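Local coordinates for putative uncharacterized protein (Chaetomium thermophilum, PDB 4XRI), which probably carries cargo proteins into the nucleus as an importin-beta transport receptor built of HEAT repeats, and probably binds a small GTPase, at residues Tyr229-Val234 / Glu262-Tyr267; Arg255-Tyr260 / Trp295-Glu300; Leu552-Leu557 / Gly605-Gln610; Gly628-Ile633 / Pro665-Met670. The protein carries 2 engineered substitutions. All blocks are in the same frame, centred on the assembly; numbering follows the deposited sequence.

Interaction 1. Residues Tyr229-Val234 / Glu262-Tyr267; sequences YIMQVV and EHMRYY. With SO4 (sulfate ion), chain H.
A Met-aromatic contact between Met231 and Tyr267 ties helix 224-238 to the beginning of helix 265-280 in the HEAT-repeat superhelix of this importin beta. Met231 lies over one face of the phenol ring. Its CG sits above the centre, 3.6 Å from the centroid of the Tyr267 ring and 13° off the normal, a CH-pi contact; SD stands farther out above the same face, 4.8 Å from that centroid. Nearer the backbone, Met231 CB comes within 3.5 Å of Tyr267 CE1. Bends at chi2 (-54°) and chi3 (-68°) curl the chain back, which brings Met231 CE within 4.0 Å of Met264 SD. Tyr266 CD2 covers the opposite face toward its rim, and Tyr267 OH bonds to Asn228 OD1 on the methionine's own helix, so the ring is held by both its faces and its hydroxyl. Ile256 of helix 243-260 packs against both methionines. On another side, Tyr266 N donates to sulfate O2 at 3.1 Å; the ion probably comes from the crystallisation liquor. Packing of this kind between helices two apart in the chain is in keeping with an alpha-alpha solenoid of HEAT repeats.

Interaction 2. Residues Arg255-Tyr260 / Trp295-Glu300; sequences RIMALY and WSTVCE
Met257 and Val298 cross at a slant, the methionine wrapped round a single methyl group. Its CG stands anti to the backbone N (chi1 179°), which directs the chain across to the other helix; the bends that follow set three atoms around Val298 CG2, with Met257 CG at 3.8 Å, SD at 3.9 Å and CE at 4.0 Å from it. Thr297 passes Met257 in the opposite direction, the two side chains lying alongside with Met257 CG 4.1 Å from Thr297 CG2. That same methyl reaches Ala258, where Thr297 CG2 lies 3.9 Å from Ala258 CB. The threonine hydroxyl takes no part, since OG1 is bonded to Glu293 O in its own helix. With an alanine in place of Met257, Val298 CG2 would probably lose its main partner across this contact and a gap would be likely to open beside Thr297. The small side chains at Ala258 and Thr297 fit a close approach, the axes of the two segments coming within 9.3 Å and running nearly parallel, 9° apart. Around this pair, Met257 also packs on Met268 of helix 265-280, and Val298 on Phe324 of helix 324-340, so helices 265-280 and 324-340 border the pair in the solenoid.

Interaction 3. Residues Leu552-Leu557 / Gly605-Gln610; sequences LSTVIL and GDRIMQ
Thr554 and Leu557 of helix 546-567 pack against Arg607 and Ile608 of helix 605-616, joining two helices of the alpha-alpha solenoid within the importin-beta TPR-like family region; the segment axes cross at 29°, 11.1 Å apart. Going along the first helix, Ser553 comes first: its OG bonds to Gln604 NE2, just ahead of the second segment. One residue on, Thr554 bonds through OG1 to the same glutamine, at OE1. Its methyl branch meets the arginine, Thr554 CG2 lying 3.7 Å from Arg607 NH1, the two side chains at about a right angle. The carbonyl O of Thr554 is over one face of the guanidinium group. Ile556 packs on helix 573-597. Leu557 then carries most of the apolar contact. Arg607, extended from CG to NE with CG anti to its own backbone N (chi1 -174°), passes it at a slant, bringing Arg607 CD to 3.9 Å from Leu557 CD1, while Leu557 CB sits 4.2 Å above the guanidinium plane, offset toward the rim. Beyond the leucine, NE makes a salt bridge with Glu561 on the first helix, which helps fix the direction of the arm. Were Leu557 an alanine, Ile608 would probably lose its apolar partner in this contact and the aliphatic part of Arg607 would be less firmly held. Both methyls of the leucine fork face one carbon, Leu557 CD1 and CD2 each lying 3.8 Å from Ile608 CG1.

Interaction 4. Residues Gly628-Ile633 / Pro665-Met670; sequences GVFAAI and PSLCSM
Phe630 of helix 625-640 makes the contact with Leu667 and Met670, which stand one turn apart at the start of helix 665-682. The aromatic part is a CH-pi contact: Leu667 CD1 lies over the middle of the Phe630 ring, 4.2 Å from its centroid and only 8° off the normal, and the two side chains are set at about a right angle. With CG of the leucine anti to its backbone N (chi1 -175°), the branched end reaches the phenylalanine although the first bond of the side chain does not aim at it. The aliphatic part is tighter. Met670 CG comes within 3.5 Å of Phe630 CB, where the two side chains run antiparallel past one another, and the same carbon is 4.1 Å from Phe630 CD2, approaching the ring obliquely. A polar tie borders the packing: Ser666 OG hydrogen-bonds to Glu627 OE2, which lies just before 628-633 on the same helix, and the side chain of Met670 also touches Glu627. Beyond the pair, Leu655 and Ala658 of helix 648-660 press on Phe630, and Ala658 on Leu667 as well, so the intervening helix supplies further apolar contacts to both residues. An aromatic ring shared by successive helices, with leucine and methionine filling in between them, is typical of the apolar packing between helices of an alpha-alpha superhelix, here in the importin-beta TPR-like family region.

Along the chain the contacts form two clusters. Interactions 1 and 2 interleave in sequence and have centres about 13 Å apart; helix 243-260, which carries 255-260, lies in the chain between the two helices of interaction 1, and Met264 CG touches Met257 CE at 3.7 Å. Interactions 3 and 4 follow in series, their centres about 18 Å apart, and meet where Met609 SD lies 4.1 Å from Ile633 CG1, on the successive helices 605-616 and 625-640. The clusters sit on opposite sides of the chain's centre, interactions 1 and 3 being about 66 Å apart centre to centre. Each is thus local packing within one long solenoid, and the two clusters share no direct contact.

Interaction 1. Residues Tyr229-Val234 / Glu262-Tyr267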
loop_
_atom_site.group_PDB
_atom_site.type_symbol
_atom_site.label_atom_id
_atom_site.label_comp_id
_atom_site.label_asym_id
_atom_site.label_seq_id
_atom_site.Cartn_x
_atom_site.Cartn_y
_atom_site.Cartn_z
ATOM N N TYR A 229 -0.131 -12.435 34.874
ATOM C CA TYR A 229 -0.822 -13.702 34.654
ATOM C C TYR A 229 -0.556 -14.218 33.245
ATOM O O TYR A 229 -0.022 -15.311 33.057
ATOM C CB TYR A 229 -2.327 -13.516 34.893
ATOM C CG TYR A 229 -3.136 -14.786 35.047
ATOM C CD1 TYR A 229 -4.224 -15.043 34.220
ATOM C CD2 TYR A 229 -2.828 -15.718 36.031
ATOM C CE1 TYR A 229 -4.980 -16.196 34.363
ATOM C CE2 TYR A 229 -3.578 -16.875 36.180
ATOM C CZ TYR A 229 -4.651 -17.108 35.343
ATOM O OH TYR A 229 -5.393 -18.257 35.491
ATOM N N ILE A 230 -0.916 -13.400 32.262
ATOM C CA ILE A 230 -0.758 -13.736 30.855
ATOM C C ILE A 230 0.709 -13.876 30.455
ATOM O O ILE A 230 1.084 -14.830 29.777
ATOM C CB ILE A 230 -1.426 -12.674 29.967
ATOM C CG1 ILE A 230 -2.934 -12.669 30.218
ATOM C CG2 ILE A 230 -1.117 -12.923 28.503
ATOM C CD1 ILE A 230 -3.648 -11.470 29.637
ATOM N N MET A 231 1.539 -12.934 30.891
ATOM C CA MET A 231 2.951 -12.946 30.526
ATOM C C MET A 231 3.677 -14.167 31.088
ATOM O O MET A 231 4.578 -14.711 30.445
ATOM C CB MET A 231 3.641 -11.663 30.997
ATOM C CG MET A 231 3.159 -10.404 30.281
ATOM S SD MET A 231 3.266 -10.542 28.486
ATOM C CE MET A 231 5.040 -10.560 28.257
ATOM N N GLN A 232 3.283 -14.604 32.280
ATOM C CA GLN A 232 3.925 -15.759 32.898
ATOM C C GLN A 232 3.707 -17.023 32.074
ATOM O O GLN A 232 4.651 -17.762 31.806
ATOM C CB GLN A 232 3.415 -15.965 34.327
ATOM C CG GLN A 232 4.176 -17.026 35.121
ATOM C CD GLN A 232 3.681 -18.436 34.856
ATOM O OE1 GLN A 232 2.498 -18.653 34.590
ATOM N NE2 GLN A 232 4.589 -19.402 34.915
ATOM N N VAL A 233 2.463 -17.264 31.670
ATOM C CA VAL A 233 2.130 -18.477 30.935
ATOM C C VAL A 233 2.699 -18.435 29.517
ATOM O O VAL A 233 3.069 -19.467 28.963
ATOM C CB VAL A 233 0.593 -18.716 30.887
ATOM C CG1 VAL A 233 -0.099 -17.755 29.942
ATOM C CG2 VAL A 233 0.299 -20.149 30.486
ATOM N N VAL A 234 2.787 -17.241 28.938
ATOM C CA VAL A 234 3.314 -17.105 27.584
ATOM C C VAL A 234 4.815 -17.379 27.576
ATOM O O VAL A 234 5.320 -18.114 26.727
ATOM C CB VAL A 234 3.047 -15.704 26.995
ATOM C CG1 VAL A 234 3.811 -15.519 25.695
ATOM C CG2 VAL A 234 1.559 -15.497 26.762
ATOM N N GLU A 262 4.120 -0.454 25.231
ATOM C CA GLU A 262 4.286 0.454 26.361
ATOM C C GLU A 262 4.337 -0.261 27.711
ATOM O O GLU A 262 4.817 0.301 28.695
ATOM C CB GLU A 262 3.156 1.486 26.370
ATOM C CG GLU A 262 1.770 0.897 26.574
ATOM C CD GLU A 262 0.682 1.955 26.569
ATOM O OE1 GLU A 262 1.023 3.156 26.585
ATOM O OE2 GLU A 262 -0.512 1.586 26.545
ATOM N N HIS A 263 3.851 -1.498 27.757
ATOM C CA HIS A 263 3.819 -2.256 29.007
ATOM C C HIS A 263 4.944 -3.286 29.122
ATOM O O HIS A 263 4.969 -4.076 30.066
ATOM C CB HIS A 263 2.476 -2.978 29.165
ATOM C CG HIS A 263 1.292 -2.065 29.240
ATOM N ND1 HIS A 263 1.004 -1.302 30.351
ATOM C CD2 HIS A 263 0.304 -1.816 28.347
ATOM C CE1 HIS A 263 -0.102 -0.613 30.134
ATOM N NE2 HIS A 263 -0.545 -0.905 28.926
ATOM N N MET A 264 5.879 -3.275 28.180
ATOM C CA MET A 264 6.787 -4.410 28.017
ATOM C C MET A 264 8.156 -4.293 28.687
ATOM O O MET A 264 8.913 -5.266 28.704
ATOM C CB MET A 264 6.997 -4.679 26.527
ATOM C CG MET A 264 5.802 -5.320 25.838
ATOM S SD MET A 264 5.353 -6.903 26.582
ATOM C CE MET A 264 3.919 -6.437 27.550
ATOM N N ARG A 265 8.473 -3.123 29.232
ATOM C CA ARG A 265 9.803 -2.877 29.792
ATOM C C ARG A 265 10.232 -3.927 30.815
ATOM O O ARG A 265 11.286 -4.547 30.670
ATOM C CB ARG A 265 9.864 -1.494 30.439
ATOM C CG ARG A 265 11.246 -1.124 30.956
ATOM C CD ARG A 265 11.303 0.337 31.349
ATOM N NE ARG A 265 12.501 0.991 30.831
ATOM C CZ ARG A 265 12.658 2.309 30.763
ATOM N NH1 ARG A 265 11.688 3.110 31.179
ATOM N NH2 ARG A 265 13.779 2.824 30.274
ATOM N N TYR A 266 9.409 -4.124 31.841
ATOM C CA TYR A 266 9.708 -5.084 32.900
ATOM C C TYR A 266 9.921 -6.491 32.351
ATOM O O TYR A 266 10.903 -7.154 32.683
ATOM C CB TYR A 266 8.582 -5.097 33.938
ATOM C CG TYR A 266 8.661 -6.242 34.929
ATOM C CD1 TYR A 266 9.464 -6.156 36.059
ATOM C CD2 TYR A 266 7.920 -7.404 34.738
ATOM C CE1 TYR A 266 9.533 -7.197 36.969
ATOM C CE2 TYR A 266 7.985 -8.451 35.641
ATOM C CZ TYR A 266 8.793 -8.341 36.755
ATOM O OH TYR A 266 8.858 -9.380 37.655
ATOM N N TYR A 267 8.999 -6.933 31.503
ATOM C CA TYR A 267 9.030 -8.290 30.966
ATOM C C TYR A 267 10.192 -8.507 30.005
ATOM O O TYR A 267 10.786 -9.586 29.972
ATOM C CB TYR A 267 7.707 -8.603 30.272
ATOM C CG TYR A 267 6.517 -8.399 31.179
ATOM C CD1 TYR A 267 6.189 -9.339 32.147
ATOM C CD2 TYR A 267 5.729 -7.258 31.080
ATOM C CE1 TYR A 267 5.108 -9.156 32.985
ATOM C CE2 TYR A 267 4.645 -7.067 31.913
ATOM C CZ TYR A 267 4.338 -8.018 32.864
ATOM O OH TYR A 267 3.260 -7.835 33.698
HETATM S S SO4 H . 8.071 -1.006 34.053
HETATM O O1 SO4 H . 7.682 0.380 33.820
HETATM O O2 SO4 H . 7.624 -1.823 32.932
HETATM O O3 SO4 H . 9.522 -1.092 34.179
HETATM O O4 SO4 H . 7.446 -1.486 35.279
#

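Interaction 2. Residues Arg255-Tyr260 / Trp295-Glu300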
loop_
_atom_site.group_PDB
_atom_site.type_symbol
_atom_site.label_atom_id
_atom_site.label_comp_id
_atom_site.label_asym_id
_atom_site.label_seq_id
_atom_site.Cartn_x
_atom_site.Cartn_y
_atom_site.Cartn_z
ATOM N N ARG A 255 2.164 -10.630 19.032
ATOM C CA ARG A 255 0.940 -9.842 19.054
ATOM C C ARG A 255 0.890 -8.966 20.301
ATOM O O ARG A 255 0.410 -7.831 20.255
ATOM C CB ARG A 255 -0.290 -10.750 18.982
ATOM C CG ARG A 255 -0.547 -11.282 17.587
ATOM C CD ARG A 255 -1.665 -12.308 17.541
ATOM N NE ARG A 255 -1.715 -12.938 16.223
ATOM C CZ ARG A 255 -2.671 -13.764 15.813
ATOM N NH1 ARG A 255 -3.680 -14.071 16.616
ATOM N NH2 ARG A 255 -2.617 -14.280 14.591
ATOM N N ILE A 256 1.396 -9.496 21.410
ATOM C CA ILE A 256 1.472 -8.740 22.654
ATOM C C ILE A 256 2.362 -7.511 22.485
ATOM O O ILE A 256 1.989 -6.400 22.874
ATOM C CB ILE A 256 2.006 -9.609 23.811
ATOM C CG1 ILE A 256 0.931 -10.598 24.271
ATOM C CG2 ILE A 256 2.458 -8.738 24.976
ATOM C CD1 ILE A 256 1.435 -11.646 25.232
ATOM N N MET A 257 3.535 -7.716 21.892
ATOM C CA MET A 257 4.467 -6.623 21.636
ATOM C C MET A 257 3.857 -5.573 20.711
ATOM O O MET A 257 4.010 -4.374 20.935
ATOM C CB MET A 257 5.764 -7.161 21.030
ATOM C CG MET A 257 6.794 -6.079 20.697
ATOM S SD MET A 257 7.335 -5.147 22.147
ATOM C CE MET A 257 8.035 -6.457 23.145
ATOM N N ALA A 258 3.158 -6.035 19.677
ATOM C CA ALA A 258 2.552 -5.144 18.690
ATOM C C ALA A 258 1.452 -4.290 19.313
ATOM O O ALA A 258 1.266 -3.130 18.946
ATOM C CB ALA A 258 1.995 -5.947 17.524
ATOM N N LEU A 259 0.736 -4.871 20.268
ATOM C CA LEU A 259 -0.386 -4.192 20.902
ATOM C C LEU A 259 0.008 -3.429 22.161
ATOM O O LEU A 259 -0.548 -2.370 22.447
ATOM C CB LEU A 259 -1.483 -5.200 21.251
ATOM C CG LEU A 259 -2.319 -5.794 20.118
ATOM C CD1 LEU A 259 -2.980 -7.080 20.586
ATOM C CD2 LEU A 259 -3.369 -4.795 19.658
ATOM N N TYR A 260 0.960 -3.966 22.918
ATOM C CA TYR A 260 1.213 -3.445 24.255
ATOM C C TYR A 260 2.674 -3.126 24.529
ATOM O O TYR A 260 3.168 -3.367 25.629
ATOM C CB TYR A 260 0.701 -4.441 25.295
ATOM C CG TYR A 260 -0.730 -4.849 25.053
ATOM C CD1 TYR A 260 -1.749 -3.911 25.097
ATOM C CD2 TYR A 260 -1.061 -6.168 24.770
ATOM C CE1 TYR A 260 -3.060 -4.271 24.868
ATOM C CE2 TYR A 260 -2.373 -6.539 24.542
ATOM C CZ TYR A 260 -3.368 -5.585 24.592
ATOM O OH TYR A 260 -4.674 -5.944 24.365
ATOM N N TRP A 295 11.531 -9.359 16.900
ATOM C CA TRP A 295 12.432 -8.217 16.887
ATOM C C TRP A 295 12.166 -7.295 15.709
ATOM O O TRP A 295 12.454 -6.103 15.770
ATOM C CB TRP A 295 13.879 -8.698 16.892
ATOM C CG TRP A 295 14.281 -9.103 18.260
ATOM C CD1 TRP A 295 14.500 -10.369 18.722
ATOM C CD2 TRP A 295 14.456 -8.227 19.379
ATOM N NE1 TRP A 295 14.828 -10.331 20.056
ATOM C CE2 TRP A 295 14.806 -9.032 20.482
ATOM C CE3 TRP A 295 14.361 -6.844 19.549
ATOM C CZ2 TRP A 295 15.068 -8.489 21.740
ATOM C CZ3 TRP A 295 14.620 -6.309 20.796
ATOM C CH2 TRP A 295 14.965 -7.129 21.877
ATOM N N SER A 296 11.580 -7.846 14.652
ATOM C CA SER A 296 11.087 -7.028 13.555
ATOM C C SER A 296 9.926 -6.168 14.046
ATOM O O SER A 296 9.814 -4.993 13.693
ATOM C CB SER A 296 10.654 -7.903 12.375
ATOM O OG SER A 296 11.779 -8.480 11.733
ATOM N N THR A 297 9.078 -6.759 14.883
ATOM C CA THR A 297 7.939 -6.048 15.451
ATOM C C THR A 297 8.400 -4.944 16.399
ATOM O O THR A 297 7.870 -3.833 16.371
ATOM C CB THR A 297 6.988 -7.000 16.207
ATOM O OG1 THR A 297 6.527 -8.024 15.319
ATOM C CG2 THR A 297 5.789 -6.234 16.748
ATOM N N VAL A 298 9.383 -5.261 17.235
ATOM C CA VAL A 298 9.972 -4.285 18.145
ATOM C C VAL A 298 10.554 -3.111 17.365
ATOM O O VAL A 298 10.319 -1.950 17.697
ATOM C CB VAL A 298 11.079 -4.915 19.016
ATOM C CG1 VAL A 298 11.844 -3.836 19.767
ATOM C CG2 VAL A 298 10.488 -5.926 19.977
ATOM N N CYS A 299 11.305 -3.428 16.315
ATOM C CA CYS A 299 11.952 -2.416 15.494
ATOM C C CYS A 299 10.935 -1.529 14.786
ATOM O O CYS A 299 11.087 -0.309 14.756
ATOM C CB CYS A 299 12.883 -3.074 14.474
ATOM S SG CYS A 299 14.421 -3.702 15.197
ATOM N N GLU A 300 9.897 -2.144 14.227
ATOM C CA GLU A 300 8.837 -1.398 13.556
ATOM C C GLU A 300 8.163 -0.414 14.507
ATOM O O GLU A 300 7.960 0.751 14.166
ATOM C CB GLU A 300 7.802 -2.353 12.964
ATOM C CG GLU A 300 8.263 -3.043 11.690
ATOM C CD GLU A 300 7.307 -4.124 11.225
ATOM O OE1 GLU A 300 6.400 -4.493 12.001
ATOM O OE2 GLU A 300 7.463 -4.607 10.083
#

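Interaction 3. Residues Leu552-Leu557 / Gly605-Gln610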
loop_
_atom_site.group_PDB
_atom_site.type_symbol
_atom_site.label_atom_id
_atom_site.label_comp_id
_atom_site.label_asym_id
_atom_site.label_seq_id
_atom_site.Cartn_x
_atom_site.Cartn_y
_atom_site.Cartn_z
ATOM N N LEU A 552 17.688 9.242 -29.652
ATOM C CA LEU A 552 17.059 8.132 -28.945
ATOM C C LEU A 552 15.552 8.093 -29.181
ATOM O O LEU A 552 14.975 7.025 -29.391
ATOM C CB LEU A 552 17.340 8.221 -27.444
ATOM C CG LEU A 552 16.565 7.201 -26.604
ATOM C CD1 LEU A 552 16.971 5.792 -26.990
ATOM C CD2 LEU A 552 16.763 7.431 -25.118
ATOM N N SER A 553 14.925 9.265 -29.147
ATOM C CA SER A 553 13.484 9.373 -29.343
ATOM C C SER A 553 13.066 8.794 -30.691
ATOM O O SER A 553 11.989 8.214 -30.818
ATOM C CB SER A 553 13.034 10.832 -29.235
ATOM O OG SER A 553 13.380 11.560 -30.401
ATOM N N THR A 554 13.927 8.951 -31.693
ATOM C CA THR A 554 13.671 8.414 -33.027
ATOM C C THR A 554 13.734 6.888 -33.042
ATOM O O THR A 554 12.904 6.232 -33.671
ATOM C CB THR A 554 14.680 8.959 -34.059
ATOM O OG1 THR A 554 14.600 10.387 -34.104
ATOM C CG2 THR A 554 14.388 8.398 -35.446
ATOM N N VAL A 555 14.729 6.332 -32.358
ATOM C CA VAL A 555 14.861 4.884 -32.245
ATOM C C VAL A 555 13.652 4.297 -31.525
ATOM O O VAL A 555 13.068 3.308 -31.970
ATOM C CB VAL A 555 16.143 4.475 -31.487
ATOM C CG1 VAL A 555 16.188 2.962 -31.308
ATOM C CG2 VAL A 555 17.382 4.972 -32.216
ATOM N N ILE A 556 13.287 4.916 -30.406
ATOM C CA ILE A 556 12.129 4.492 -29.623
ATOM C C ILE A 556 10.857 4.534 -30.459
ATOM O O ILE A 556 10.036 3.617 -30.411
ATOM C CB ILE A 556 11.941 5.377 -28.374
ATOM C CG1 ILE A 556 13.133 5.222 -27.427
ATOM C CG2 ILE A 556 10.650 5.027 -27.656
ATOM C CD1 ILE A 556 13.394 3.798 -26.990
ATOM N N LEU A 557 10.706 5.611 -31.222
ATOM C CA LEU A 557 9.585 5.764 -32.141
ATOM C C LEU A 557 9.545 4.646 -33.176
ATOM O O LEU A 557 8.483 4.104 -33.478
ATOM C CB LEU A 557 9.656 7.123 -32.843
ATOM C CG LEU A 557 8.957 8.281 -32.129
ATOM C CD1 LEU A 557 9.252 9.596 -32.838
ATOM C CD2 LEU A 557 7.463 8.019 -32.074
ATOM N N GLY A 605 6.604 15.572 -33.560
ATOM C CA GLY A 605 5.241 15.555 -33.059
ATOM C C GLY A 605 4.269 14.766 -33.918
ATOM O O GLY A 605 3.468 13.987 -33.404
ATOM N N ASP A 606 4.335 14.976 -35.230
ATOM C CA ASP A 606 3.458 14.280 -36.171
ATOM C C ASP A 606 3.643 12.767 -36.113
ATOM O O ASP A 606 2.669 12.014 -36.062
ATOM C CB ASP A 606 3.703 14.776 -37.597
ATOM C CG ASP A 606 3.091 16.142 -37.856
ATOM O OD1 ASP A 606 2.659 16.803 -36.886
ATOM O OD2 ASP A 606 3.047 16.553 -39.035
ATOM N N ARG A 607 4.898 12.334 -36.126
ATOM C CA ARG A 607 5.226 10.915 -36.064
ATOM C C ARG A 607 4.766 10.300 -34.748
ATOM O O ARG A 607 4.244 9.185 -34.718
ATOM C CB ARG A 607 6.730 10.710 -36.244
ATOM C CG ARG A 607 7.148 9.255 -36.337
ATOM C CD ARG A 607 8.630 9.131 -36.639
ATOM N NE ARG A 607 9.014 7.747 -36.902
ATOM C CZ ARG A 607 10.248 7.360 -37.209
ATOM N NH1 ARG A 607 11.222 8.255 -37.290
ATOM N NH2 ARG A 607 10.507 6.079 -37.433
ATOM N N ILE A 608 4.963 11.040 -33.662
ATOM C CA ILE A 608 4.577 10.583 -32.332
ATOM C C ILE A 608 3.074 10.335 -32.237
ATOM O O ILE A 608 2.641 9.254 -31.843
ATOM C CB ILE A 608 4.993 11.597 -31.248
ATOM C CG1 ILE A 608 6.511 11.594 -31.070
ATOM C CG2 ILE A 608 4.319 11.275 -29.926
ATOM C CD1 ILE A 608 7.016 12.638 -30.096
ATOM N N MET A 609 2.281 11.332 -32.612
ATOM C CA MET A 609 0.829 11.212 -32.537
ATOM C C MET A 609 0.285 10.152 -33.490
ATOM O O MET A 609 -0.712 9.494 -33.191
ATOM C CB MET A 609 0.163 12.559 -32.823
ATOM C CG MET A 609 0.332 13.574 -31.697
ATOM S SD MET A 609 -0.202 12.928 -30.096
ATOM C CE MET A 609 -1.962 12.775 -30.366
ATOM N N GLN A 610 0.935 9.985 -34.637
ATOM C CA GLN A 610 0.492 8.994 -35.615
ATOM C C GLN A 610 0.567 7.578 -35.049
ATOM O O GLN A 610 -0.390 6.814 -35.150
ATOM C CB GLN A 610 1.321 9.088 -36.900
ATOM C CG GLN A 610 0.956 8.061 -37.964
ATOM C CD GLN A 610 -0.284 8.440 -38.751
ATOM O OE1 GLN A 610 -0.864 9.507 -38.544
ATOM N NE2 GLN A 610 -0.694 7.567 -39.665
#

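Interaction 4. Residues Gly628-Ile633 / Pro665-Met670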
loop_
_atom_site.group_PDB
_atom_site.type_symbol
_atom_site.label_atom_id
_atom_site.label_comp_id
_atom_site.label_asym_id
_atom_site.label_seq_id
_atom_site.Cartn_x
_atom_site.Cartn_y
_atom_site.Cartn_z
ATOM N N GLY A 628 -0.422 4.369 -20.752
ATOM C CA GLY A 628 0.926 4.763 -21.111
ATOM C C GLY A 628 0.931 5.695 -22.307
ATOM O O GLY A 628 1.698 6.655 -22.357
ATOM N N VAL A 629 0.067 5.406 -23.275
ATOM C CA VAL A 629 -0.090 6.256 -24.449
ATOM C C VAL A 629 -0.577 7.648 -24.053
ATOM O O VAL A 629 -0.048 8.659 -24.523
ATOM C CB VAL A 629 -1.080 5.639 -25.463
ATOM C CG1 VAL A 629 -1.424 6.642 -26.552
ATOM C CG2 VAL A 629 -0.500 4.361 -26.062
ATOM N N PHE A 630 -1.581 7.689 -23.183
ATOM C CA PHE A 630 -2.140 8.951 -22.709
ATOM C C PHE A 630 -1.101 9.787 -21.966
ATOM O O PHE A 630 -1.054 11.012 -22.106
ATOM C CB PHE A 630 -3.349 8.690 -21.809
ATOM C CG PHE A 630 -4.658 8.661 -22.550
ATOM C CD1 PHE A 630 -4.840 7.814 -23.631
ATOM C CD2 PHE A 630 -5.704 9.481 -22.165
ATOM C CE1 PHE A 630 -6.040 7.787 -24.316
ATOM C CE2 PHE A 630 -6.907 9.459 -22.845
ATOM C CZ PHE A 630 -7.076 8.612 -23.921
ATOM N N ALA A 631 -0.263 9.113 -21.186
ATOM C CA ALA A 631 0.793 9.779 -20.433
ATOM C C ALA A 631 1.804 10.421 -21.374
ATOM O O ALA A 631 2.287 11.529 -21.125
ATOM C CB ALA A 631 1.484 8.795 -19.504
ATOM N N ALA A 632 2.108 9.717 -22.461
ATOM C CA ALA A 632 3.028 10.216 -23.476
ATOM C C ALA A 632 2.418 11.389 -24.242
ATOM O O ALA A 632 3.105 12.362 -24.552
ATOM C CB ALA A 632 3.415 9.103 -24.432
ATOM N N ILE A 633 1.125 11.292 -24.535
ATOM C CA ILE A 633 0.417 12.357 -25.236
ATOM C C ILE A 633 0.335 13.612 -24.368
ATOM O O ILE A 633 0.517 14.732 -24.853
ATOM C CB ILE A 633 -1.001 11.914 -25.645
ATOM C CG1 ILE A 633 -0.926 10.819 -26.710
ATOM C CG2 ILE A 633 -1.805 13.094 -26.172
ATOM C CD1 ILE A 633 -2.267 10.226 -27.072
ATOM N N PRO A 665 -11.696 2.516 -14.799
ATOM C CA PRO A 665 -11.479 3.621 -13.854
ATOM C C PRO A 665 -10.139 4.324 -14.033
ATOM O O PRO A 665 -10.096 5.554 -14.081
ATOM C CB PRO A 665 -11.550 2.929 -12.486
ATOM C CG PRO A 665 -12.348 1.698 -12.724
ATOM C CD PRO A 665 -11.975 1.249 -14.100
ATOM N N SER A 666 -9.068 3.548 -14.142
ATOM C CA SER A 666 -7.726 4.104 -14.244
ATOM C C SER A 666 -7.558 4.974 -15.488
ATOM O O SER A 666 -6.978 6.056 -15.419
ATOM C CB SER A 666 -6.689 2.981 -14.247
ATOM O OG SER A 666 -5.389 3.485 -13.990
ATOM N N LEU A 667 -8.066 4.499 -16.622
ATOM C CA LEU A 667 -7.967 5.259 -17.864
ATOM C C LEU A 667 -8.880 6.479 -17.832
ATOM O O LEU A 667 -8.534 7.538 -18.356
ATOM C CB LEU A 667 -8.310 4.384 -19.070
ATOM C CG LEU A 667 -8.118 5.086 -20.415
ATOM C CD1 LEU A 667 -6.684 5.581 -20.548
ATOM C CD2 LEU A 667 -8.481 4.171 -21.570
ATOM N N CYS A 668 -10.047 6.324 -17.216
ATOM C CA CYS A 668 -10.990 7.424 -17.080
ATOM C C CYS A 668 -10.343 8.562 -16.307
ATOM O O CYS A 668 -10.402 9.719 -16.724
ATOM C CB CYS A 668 -12.267 6.962 -16.377
ATOM S SG CYS A 668 -13.588 8.216 -16.321
ATOM N N SER A 669 -9.710 8.218 -15.189
ATOM C CA SER A 669 -8.985 9.196 -14.382
ATOM C C SER A 669 -7.866 9.857 -15.181
ATOM O O SER A 669 -7.643 11.060 -15.070
ATOM C CB SER A 669 -8.415 8.542 -13.119
ATOM O OG SER A 669 -9.434 8.336 -12.157
ATOM N N MET A 670 -7.166 9.061 -15.984
ATOM C CA MET A 670 -6.111 9.577 -16.851
ATOM C C MET A 670 -6.674 10.544 -17.888
ATOM O O MET A 670 -6.044 11.546 -18.225
ATOM C CB MET A 670 -5.383 8.426 -17.548
ATOM C CG MET A 670 -4.222 8.865 -18.415
ATOM S SD MET A 670 -2.869 9.583 -17.465
ATOM C CE MET A 670 -2.147 8.114 -16.738
#